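Side-chain contacts in putative cell wall hydrolase phosphatase-associated protein (Clostridioides difficile, PDB 7CFL), which is an autolysin, represented here by its catalytic NlpC/P60 domain, which probably cleaves peptide bonds of the bacterial cell wall as a cysteine-type endopeptidase: residues Val97-Tyr100 and Met106-Ala109; Ile18-Thr23 and Thr45-Lys50; Arg62-Tyr67 and Leu81-Thr86; Lys22-Lys27 and Asn37-Ser42. All coordinates share one frame; numbering follows the deposited sequence. Where two conformers were deposited one is given.

Interaction 1 (Val97-Tyr100 and Met106-Ala109)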
# COMPACT_ATOMS: atom_id res chain seq x y z
N VAL A 97 -0.24 -0.60 -4.56
CA VAL A 97 -0.85 -0.79 -3.22
C VAL A 97 -0.14 0.15 -2.26
O VAL A 97 1.11 0.30 -2.34
CB VAL A 97 -0.75 -2.26 -2.75
CG1 VAL A 97 0.69 -2.78 -2.68
CG2 VAL A 97 -1.39 -2.49 -1.41
N GLY A 98 -0.89 0.65 -1.30
CA GLY A 98 -0.44 1.46 -0.17
C GLY A 98 -1.17 1.05 1.08
O GLY A 98 -2.15 0.26 0.98
N ILE A 99 -0.71 1.54 2.22
CA ILE A 99 -1.33 1.29 3.55
C ILE A 99 -2.05 2.56 3.93
O ILE A 99 -1.43 3.61 4.02
CB ILE A 99 -0.31 0.88 4.63
CG1 ILE A 99 0.48 -0.37 4.21
CG2 ILE A 99 -0.97 0.71 5.99
CD1 ILE A 99 1.66 -0.69 5.10
N TYR A 100 -3.37 2.48 4.06
CA TYR A 100 -4.14 3.66 4.50
C TYR A 100 -3.77 4.09 5.93
O TYR A 100 -3.70 3.23 6.87
CB TYR A 100 -5.62 3.34 4.31
CG TYR A 100 -6.49 4.56 4.48
CD1 TYR A 100 -6.55 5.50 3.46
CD2 TYR A 100 -7.19 4.81 5.66
CE1 TYR A 100 -7.38 6.62 3.56
CE2 TYR A 100 -7.98 5.95 5.78
CZ TYR A 100 -8.05 6.87 4.75
OH TYR A 100 -8.80 8.01 4.86
N MET A 106 -2.03 7.72 2.39
CA MET A 106 -1.48 6.35 2.49
C MET A 106 0.04 6.44 2.51
O MET A 106 0.60 7.40 1.94
CB MET A 106 -1.89 5.47 1.30
CG MET A 106 -1.47 6.05 -0.07
SD MET A 106 -1.86 4.91 -1.38
CE MET A 106 -1.38 5.85 -2.81
N ILE A 107 0.64 5.47 3.15
CA ILE A 107 2.11 5.28 3.04
C ILE A 107 2.37 4.19 2.00
O ILE A 107 1.70 3.16 2.03
CB ILE A 107 2.77 5.03 4.40
CG1 ILE A 107 4.32 4.98 4.29
CG2 ILE A 107 2.25 3.75 5.02
CD1 ILE A 107 4.98 5.22 5.63
N HIS A 108 3.41 4.35 1.17
CA HIS A 108 3.66 3.39 0.06
C HIS A 108 5.07 3.56 -0.45
O HIS A 108 5.68 4.62 -0.25
CB HIS A 108 2.63 3.52 -1.08
CG HIS A 108 2.58 4.84 -1.75
ND1 HIS A 108 2.46 4.97 -3.13
CD2 HIS A 108 2.69 6.09 -1.27
CE1 HIS A 108 2.45 6.24 -3.45
NE2 HIS A 108 2.59 6.95 -2.33
N ALA A 109 5.48 2.58 -1.22
CA ALA A 109 6.78 2.62 -1.92
C ALA A 109 6.47 3.16 -3.33
O ALA A 109 5.97 2.39 -4.18
CB ALA A 109 7.32 1.24 -1.94
O HOH W 1 3.45 0.34 -1.11
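Met106 lays its sulfur over Gly98 of strand 97-100, and the end of its chain leads away again. Its CB lies 3.3 Å from Ile99 O. At chi1 57° CG sits between the backbone N and the carbonyl carbon, and beyond CG the chain is extended. This carries SD to 3.9 Å from Gly98 CA. Gly98 has no side chain, and the sulfur occupies the side of the strand where one would stand. Beyond the sulfur, CE reaches the ring of His108, two residues on in its own strand. It lies 3.9 Å above the plane of that ring, over the ring centre. Val82 and Phe84 of strand 81-84 also touch Met106.

The backbones beneath form the antiparallel hairpin of strands 96-102 and 105-110. Ile99 and Ile107 are a hydrogen-bonded pair. Ile99 N donates to Ile107 O at 2.9 Å, and Ile107 N donates to Ile99 O in return. The two isoleucines share the opposite face from Met106, where Ile99 CB and Ile107 CG2 are 3.9 Å apart. Farther along, a water replaces the direct bond. It donates to Val97 O and accepts from Ala109 N.

His108 bonds through ND1 to His96 NE2 and through NE2 to Ser120 OG. These two bonds fix the rotation of the ring, while the Met106 methyl packs on one face. The chemistry implies a buried imidazole held in place by polar partners and an apolar neighbour. This is consistent with His96 and His108 filling the histidine positions of an NlpC/P60 Cys-His-His triad.

Interaction 2 (Ile18-Thr23 and Thr45-Lys50)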
# COMPACT_ATOMS: atom_id res chain seq x y z
N ILE A 18 1.22 1.24 11.22
CA ILE A 18 1.50 2.61 10.71
C ILE A 18 2.83 3.11 11.30
O ILE A 18 3.66 3.62 10.52
CB ILE A 18 0.29 3.53 10.93
CG1 ILE A 18 -0.89 3.01 10.10
CG2 ILE A 18 0.65 4.98 10.62
CD1 ILE A 18 -2.16 3.78 10.29
N SER A 19 3.06 2.97 12.61
CA SER A 19 4.30 3.51 13.23
C SER A 19 5.52 2.76 12.69
O SER A 19 6.52 3.43 12.44
CB SER A 19 4.25 3.50 14.73
OG SER A 19 3.96 2.21 15.22
N PHE A 20 5.44 1.45 12.46
CA PHE A 20 6.58 0.70 11.87
C PHE A 20 6.82 1.20 10.44
O PHE A 20 7.96 1.45 10.05
CB PHE A 20 6.30 -0.80 11.83
CG PHE A 20 7.45 -1.55 11.24
CD1 PHE A 20 8.68 -1.55 11.87
CD2 PHE A 20 7.35 -2.11 9.97
CE1 PHE A 20 9.75 -2.20 11.28
CE2 PHE A 20 8.42 -2.75 9.38
CZ PHE A 20 9.62 -2.80 10.04
N ALA A 21 5.74 1.32 9.65
CA ALA A 21 5.81 1.77 8.24
C ALA A 21 6.48 3.14 8.17
O ALA A 21 7.31 3.34 7.26
CB ALA A 21 4.42 1.82 7.63
N LYS A 22 6.19 4.03 9.11
CA LYS A 22 6.76 5.41 9.08
C LYS A 22 8.29 5.38 9.31
O LYS A 22 8.96 6.29 8.78
CB LYS A 22 6.03 6.33 10.06
CG LYS A 22 4.63 6.69 9.60
CD LYS A 22 4.09 7.90 10.30
CE LYS A 22 2.63 8.11 9.99
NZ LYS A 22 1.99 9.10 10.89
N THR A 23 8.82 4.38 10.03
CA THR A 23 10.30 4.25 10.27
C THR A 23 11.00 4.01 8.93
O THR A 23 12.23 4.26 8.86
CB THR A 23 10.73 3.13 11.23
OG1 THR A 23 10.50 1.82 10.71
CG2 THR A 23 10.12 3.24 12.61
N THR A 45 4.33 -3.37 1.52
CA THR A 45 3.15 -3.78 2.32
C THR A 45 3.38 -5.17 2.93
O THR A 45 3.12 -5.32 4.14
CB THR A 45 1.85 -3.67 1.54
OG1 THR A 45 1.89 -4.49 0.37
CG2 THR A 45 1.57 -2.25 1.15
N GLN A 46 3.87 -6.15 2.16
CA GLN A 46 4.18 -7.48 2.74
C GLN A 46 5.11 -7.33 3.95
O GLN A 46 4.87 -7.98 4.97
CB GLN A 46 4.74 -8.45 1.70
CG GLN A 46 4.65 -9.90 2.14
CD GLN A 46 5.36 -10.81 1.18
OE1 GLN A 46 6.57 -10.63 0.94
NE2 GLN A 46 4.68 -11.83 0.72
N TYR A 47 6.26 -6.66 3.78
CA TYR A 47 7.29 -6.55 4.83
C TYR A 47 6.73 -5.87 6.09
O TYR A 47 6.91 -6.35 7.25
CB TYR A 47 8.47 -5.77 4.27
CG TYR A 47 9.59 -5.59 5.26
CD1 TYR A 47 10.53 -6.59 5.50
CD2 TYR A 47 9.75 -4.39 5.93
CE1 TYR A 47 11.57 -6.39 6.40
CE2 TYR A 47 10.78 -4.17 6.82
CZ TYR A 47 11.70 -5.17 7.04
OH TYR A 47 12.72 -4.94 7.91
N VAL A 48 5.98 -4.77 5.88
CA VAL A 48 5.41 -4.00 7.02
C VAL A 48 4.46 -4.93 7.78
O VAL A 48 4.55 -4.98 9.01
CB VAL A 48 4.70 -2.71 6.54
CG1 VAL A 48 3.72 -2.17 7.58
CG2 VAL A 48 5.70 -1.65 6.10
N MET A 49 3.52 -5.59 7.09
CA MET A 49 2.52 -6.49 7.73
C MET A 49 3.20 -7.62 8.51
O MET A 49 2.79 -7.90 9.65
CB MET A 49 1.56 -7.04 6.68
CG MET A 49 0.47 -6.02 6.24
SD MET A 49 -0.45 -5.27 7.64
CE MET A 49 -1.13 -3.87 6.75
N LYS A 50 4.24 -8.23 7.93
CA LYS A 50 4.94 -9.39 8.53
C LYS A 50 5.71 -8.94 9.79
O LYS A 50 5.65 -9.65 10.80
CB LYS A 50 5.88 -10.04 7.50
CG LYS A 50 6.76 -11.17 8.04
CD LYS A 50 7.71 -11.73 6.99
CE LYS A 50 8.91 -10.85 6.71
NZ LYS A 50 9.86 -11.49 5.76
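Phe20 and Val48 bury the most surface here, and Ala21 follows. Phe20 extends from helix 13-22 toward helix 41-53. Its CG is anti to the backbone N (chi1 -180°), which carries the ring out to the second helix. The CD2 edge of the ring reaches Val48, with CD2 4.0 Å from Val48 CA. Farther out, CZ of Phe20 comes 3.7 Å from CE2 of Tyr47. That tyrosine carbon lies at the edge of the phenylalanine ring, in its plane. The two side chains cross at about a right angle, but their ring planes differ by only 39°. The pair is therefore oblique, with centroids 5.9 Å apart.

Val48 turns both of its methyl groups to Ala21. CG2 is 4.0 Å from CB of Ala21, and CG1 is almost as near to the same carbon. The backbones are closest here, with Ala21 CA and Val48 CA 5.9 Å apart. No hydrogen bond joins the segments, so the contact is entirely apolar and van der Waals in kind. Behind it, Thr23 OG1 donates to Phe20 O at 2.7 Å, in the carbonyl plane. This ties Thr23 back to the backbone of Phe20.

The short helical segments meet at 127° between their directions, with their axes 9.5 Å apart. Val17 of helix 13-22 extends the apolar surface around Val48. Lys51 and Ser52 of helix 41-53 also touch Phe20. Val48 rests on Ile99 of strand 96-102, and Ile18 of the other helix touches Ile101 of the same strand, so both helices pack on the sheet.

Interaction 3 (Arg62-Tyr67 and Leu81-Thr86)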
# COMPACT_ATOMS: atom_id res chain seq x y z
N ARG A 62 -1.76 -7.45 -7.17
CA ARG A 62 -3.01 -8.04 -7.72
C ARG A 62 -3.53 -9.16 -6.82
O ARG A 62 -4.77 -9.33 -6.73
CB ARG A 62 -2.88 -8.45 -9.19
CG ARG A 62 -1.82 -9.49 -9.50
CD ARG A 62 -1.37 -9.43 -10.96
NE ARG A 62 -0.17 -10.24 -11.17
CZ ARG A 62 1.10 -9.81 -11.21
NH1 ARG A 62 1.41 -8.53 -11.07
NH2 ARG A 62 2.07 -10.69 -11.39
N ASP A 63 -2.65 -9.88 -6.13
CA ASP A 63 -3.01 -10.98 -5.20
C ASP A 63 -3.36 -10.39 -3.83
O ASP A 63 -4.35 -10.84 -3.22
CB ASP A 63 -1.84 -11.99 -5.14
CG ASP A 63 -1.62 -12.73 -6.46
OD1 ASP A 63 -2.56 -12.78 -7.24
OD2 ASP A 63 -0.49 -13.23 -6.73
N GLN A 64 -2.64 -9.37 -3.36
CA GLN A 64 -2.99 -8.68 -2.09
C GLN A 64 -4.42 -8.13 -2.24
O GLN A 64 -5.17 -8.24 -1.27
CB GLN A 64 -2.00 -7.59 -1.74
CG GLN A 64 -0.58 -8.09 -1.47
CD GLN A 64 0.24 -6.93 -0.97
OE1 GLN A 64 -0.22 -5.81 -0.79
NE2 GLN A 64 1.53 -7.16 -0.83
N SER A 65 -4.78 -7.67 -3.43
CA SER A 65 -6.13 -7.11 -3.75
C SER A 65 -7.24 -8.14 -3.59
O SER A 65 -8.44 -7.72 -3.62
CB SER A 65 -6.14 -6.49 -5.15
OG SER A 65 -7.36 -5.79 -5.40
N LYS A 66 -6.92 -9.44 -3.56
CA LYS A 66 -7.95 -10.53 -3.48
C LYS A 66 -7.94 -11.13 -2.07
O LYS A 66 -8.57 -12.19 -1.89
CB LYS A 66 -7.65 -11.60 -4.54
CG LYS A 66 -7.77 -11.15 -5.98
CD LYS A 66 -7.53 -12.25 -7.00
CE LYS A 66 -6.11 -12.28 -7.53
NZ LYS A 66 -5.92 -13.32 -8.58
N TYR A 67 -7.17 -10.55 -1.13
CA TYR A 67 -6.89 -11.19 0.18
C TYR A 67 -7.53 -10.37 1.31
O TYR A 67 -7.30 -9.18 1.41
CB TYR A 67 -5.38 -11.35 0.40
CG TYR A 67 -5.03 -11.95 1.74
CD1 TYR A 67 -5.17 -13.31 1.98
CD2 TYR A 67 -4.66 -11.14 2.80
CE1 TYR A 67 -4.92 -13.85 3.24
CE2 TYR A 67 -4.41 -11.68 4.06
CZ TYR A 67 -4.51 -13.03 4.28
OH TYR A 67 -4.27 -13.52 5.54
N LEU A 81 -5.30 -1.95 3.34
CA LEU A 81 -4.56 -1.87 2.08
C LEU A 81 -5.46 -1.23 1.03
O LEU A 81 -6.64 -1.62 0.94
CB LEU A 81 -4.11 -3.28 1.67
CG LEU A 81 -3.19 -3.98 2.66
CD1 LEU A 81 -2.80 -5.36 2.18
CD2 LEU A 81 -1.96 -3.15 2.94
N VAL A 82 -4.90 -0.29 0.26
CA VAL A 82 -5.66 0.40 -0.82
C VAL A 82 -4.96 0.08 -2.14
O VAL A 82 -3.72 0.06 -2.15
CB VAL A 82 -5.77 1.91 -0.56
CG1 VAL A 82 -6.82 2.20 0.51
CG2 VAL A 82 -4.42 2.55 -0.26
N PHE A 83 -5.71 -0.25 -3.17
CA PHE A 83 -5.20 -0.78 -4.47
C PHE A 83 -5.55 0.16 -5.63
O PHE A 83 -6.63 0.77 -5.73
CB PHE A 83 -5.73 -2.19 -4.71
CG PHE A 83 -5.36 -3.15 -3.61
CD1 PHE A 83 -4.06 -3.68 -3.60
CD2 PHE A 83 -6.16 -3.39 -2.50
CE1 PHE A 83 -3.64 -4.50 -2.58
CE2 PHE A 83 -5.74 -4.23 -1.48
CZ PHE A 83 -4.46 -4.76 -1.50
N PHE A 84 -4.66 0.27 -6.60
CA PHE A 84 -4.78 1.15 -7.78
C PHE A 84 -4.36 0.42 -9.05
O PHE A 84 -3.58 -0.54 -8.98
CB PHE A 84 -3.94 2.41 -7.60
CG PHE A 84 -4.18 3.11 -6.29
CD1 PHE A 84 -5.10 4.15 -6.19
CD2 PHE A 84 -3.58 2.63 -5.14
CE1 PHE A 84 -5.31 4.76 -4.96
CE2 PHE A 84 -3.79 3.24 -3.92
CZ PHE A 84 -4.67 4.29 -3.83
N ASP A 85 -4.88 0.89 -10.18
CA ASP A 85 -4.47 0.40 -11.53
C ASP A 85 -3.47 1.40 -12.15
O ASP A 85 -3.09 2.37 -11.47
CB ASP A 85 -5.71 0.10 -12.38
CG ASP A 85 -6.62 1.28 -12.66
OD1 ASP A 85 -7.82 1.04 -12.92
OD2 ASP A 85 -6.13 2.42 -12.62
N THR A 86 -3.07 1.15 -13.40
CA THR A 86 -2.12 1.99 -14.20
C THR A 86 -2.96 2.88 -15.13
O THR A 86 -4.09 2.48 -15.49
CB THR A 86 -1.06 1.08 -14.85
OG1 THR A 86 -0.17 0.73 -13.80
CG2 THR A 86 -0.27 1.71 -15.99
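Phe83 presents one face of its ring to Ser65, in the type I turn from Gln64 to Tyr67. Ser65 CA stands 3.6 Å from the ring centroid and only 9° off the ring normal, a CH-pi contact. Phe83 CG is anti to the carbonyl carbon (chi1 -58°), which projects the ring from strand 81-84 toward the turn. Ser65 N approaches the same face, 3.5 Å from Phe83 CE1. The Ser65 hydroxyl stands near the root of the ring, with OG 3.8 Å from Phe83 CG. Its polar partner is Asn133 OD1 on strand 131-136.

Gln64 packs at the far end of the ring. Its CB lies 3.6 Å from Phe83 CE1. With CG anti to the carbonyl carbon and an extended chain beyond, the amide passes the ring rather than lying on it. The amide and ring planes are 79° apart. Gln64 OE1 is 4.0 Å from Leu81 CD1, a plain packing contact. The polar needs of this buried amide are met elsewhere. OE1 bonds to Thr45 OG1, and NE2 bonds to the carbonyls of Ser42 and Pro58. Three bonds thus fix its rotation.

The backbone is shaped to match. The turn is closed by Tyr67 N to Gln64 O at 3.1 Å. It sets Ser65 with its CA over the ring.

Strand 81-84 lies between strands 131-136 and 96-102 in the sheet. Val97 packs against both Phe83 and Gln64, while Arg135 NE bonds to Ser65 O. Helix 61-64 and its turn pack on one face of the sheet around Phe83 and Val97, tied by Gln64 to helix 41-53.

Interaction 4 (Lys22-Lys27 and Asn37-Ser42)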
# COMPACT_ATOMS: atom_id res chain seq x y z
N LYS A 22 6.19 4.03 9.11
CA LYS A 22 6.76 5.41 9.08
C LYS A 22 8.29 5.38 9.31
O LYS A 22 8.96 6.29 8.78
CB LYS A 22 6.03 6.33 10.06
CG LYS A 22 4.63 6.69 9.60
CD LYS A 22 4.09 7.90 10.30
CE LYS A 22 2.63 8.11 9.99
NZ LYS A 22 1.99 9.10 10.89
N THR A 23 8.82 4.38 10.03
CA THR A 23 10.30 4.25 10.27
C THR A 23 11.00 4.01 8.93
O THR A 23 12.23 4.26 8.86
CB THR A 23 10.73 3.13 11.23
OG1 THR A 23 10.50 1.82 10.71
CG2 THR A 23 10.12 3.24 12.61
N LEU A 24 10.29 3.53 7.91
CA LEU A 24 10.88 3.20 6.59
C LEU A 24 10.74 4.36 5.60
O LEU A 24 11.10 4.15 4.42
CB LEU A 24 10.23 1.92 6.06
CG LEU A 24 10.29 0.69 6.97
CD1 LEU A 24 9.46 -0.44 6.39
CD2 LEU A 24 11.72 0.21 7.17
N LEU A 25 10.14 5.50 6.00
CA LEU A 25 10.04 6.71 5.13
C LEU A 25 11.42 7.02 4.56
O LEU A 25 12.40 6.98 5.33
CB LEU A 25 9.49 7.92 5.91
CG LEU A 25 7.97 7.93 6.06
CD1 LEU A 25 7.53 8.87 7.17
CD2 LEU A 25 7.29 8.31 4.76
N GLY A 26 11.47 7.28 3.25
CA GLY A 26 12.69 7.71 2.55
C GLY A 26 13.47 6.54 2.00
O GLY A 26 14.49 6.81 1.31
N LYS A 27 13.08 5.29 2.32
CA LYS A 27 13.85 4.09 1.87
C LYS A 27 13.59 3.91 0.38
O LYS A 27 12.48 4.15 -0.07
CB LYS A 27 13.52 2.86 2.70
CG LYS A 27 13.95 2.97 4.17
CD LYS A 27 14.29 1.67 4.82
CE LYS A 27 15.78 1.48 4.97
NZ LYS A 27 16.31 2.32 6.07
N ASN A 37 15.98 -2.91 3.20
CA ASN A 37 16.66 -1.63 2.83
C ASN A 37 16.00 -0.97 1.62
O ASN A 37 16.16 0.25 1.48
CB ASN A 37 18.14 -1.85 2.54
CG ASN A 37 18.81 -2.59 3.67
OD1 ASN A 37 18.58 -2.28 4.84
ND2 ASN A 37 19.61 -3.59 3.33
N SER A 38 15.32 -1.75 0.78
CA SER A 38 14.71 -1.30 -0.50
C SER A 38 13.39 -2.06 -0.70
O SER A 38 13.24 -3.16 -0.13
CB SER A 38 15.64 -1.47 -1.66
OG SER A 38 15.93 -2.83 -1.88
N PHE A 39 12.47 -1.51 -1.48
CA PHE A 39 11.10 -2.06 -1.59
C PHE A 39 10.48 -1.76 -2.95
O PHE A 39 10.75 -0.72 -3.51
CB PHE A 39 10.19 -1.45 -0.53
CG PHE A 39 10.65 -1.61 0.90
CD1 PHE A 39 10.41 -2.78 1.59
CD2 PHE A 39 11.36 -0.60 1.54
CE1 PHE A 39 10.82 -2.92 2.91
CE2 PHE A 39 11.80 -0.76 2.85
CZ PHE A 39 11.55 -1.92 3.53
N ASP A 40 9.56 -2.62 -3.39
CA ASP A 40 8.54 -2.24 -4.38
C ASP A 40 7.23 -2.08 -3.59
O ASP A 40 7.24 -2.25 -2.35
CB ASP A 40 8.52 -3.17 -5.59
CG ASP A 40 8.12 -4.61 -5.32
OD1 ASP A 40 7.42 -4.86 -4.30
OD2 ASP A 40 8.51 -5.49 -6.14
N CYS A 41 6.14 -1.71 -4.25
CA CYS A 41 4.95 -1.23 -3.50
C CYS A 41 4.35 -2.42 -2.70
O CYS A 41 4.13 -2.26 -1.52
CB CYS A 41 4.01 -0.50 -4.44
SG CYS A 41 3.16 -1.60 -5.59
N SER A 42 4.27 -3.60 -3.29
CA SER A 42 3.72 -4.81 -2.64
C SER A 42 4.77 -5.44 -1.71
O SER A 42 4.41 -6.04 -0.71
CB SER A 42 3.27 -5.78 -3.70
OG SER A 42 4.34 -6.07 -4.58
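Lys27 brings CB and CD against CE2 at the edge of the Phe39 ring. Its CD is 4.0 Å from Phe39 CE2 and lies in the plane of that ring. Lys27 CB is equally near the same carbon. The bend at chi3 (105°) turns CE toward the backbone of Asn37. There Lys27 CE lies 3.7 Å from Asn37 O. This is van der Waals contact of methylenes with a ring carbon and a carbonyl oxygen; no hydrogen bond crosses between the segments.

Leu24 meets the end of the same ring. Its CD1 is 3.8 Å from Phe39 CZ, and the two side chains cross at about a right angle. Leu24 also touches Phe44, Tyr47 and Val48 of helix 41-53, so it joins the ring to the helix core. Tyr47 meets Phe39 in turn, ring to ring.

Two turns bring these side chains together. Lys22 to Leu25 make a type I turn, and Leu24 to Lys27 a type II turn. The second is closed by Lys27 N to Leu24 O at 3.1 Å. Gly26 takes its positive phi, 92°, in the third position of that turn.

Beyond Phe39 the chain enters helix 41-53. Asp40 is the N-cap: its OD1 accepts from Gly43 N and also forms a salt bridge with Arg59. Cys41 begins the helix beside His96, and Cys41 N and Ser42 OG hydrogen-bond a citrate anion, probably from the crystallisation liquor. A cysteine at the start of a helix that packs on a sheet, near a strand histidine, is typical of papain-like NlpC/P60 peptidases. Cys41 is probably the nucleophile.

In the fold
Along the chain, interactions 2 and 4 start from the same stretch and share Lys22 and Thr23. Interaction 3 follows, and interaction 1 comes last. Interaction 1 lies nearest the middle of the chain. The centres of 2 and 4 are each about 10 Å from the centre of interaction 1, and that of 3 about 11 Å. Interactions 2 and 4 both use helix 41-53 and sit about 8 Å apart. Interaction 3 is on the opposite side, about 17 and 18 Å from them. Interactions 1 and 3 reach adjacent strands of one antiparallel sheet. Helix 41-53, which begins at Cys41, thus packs beside strands 96-102 and 105-110, which carry His96 and His108.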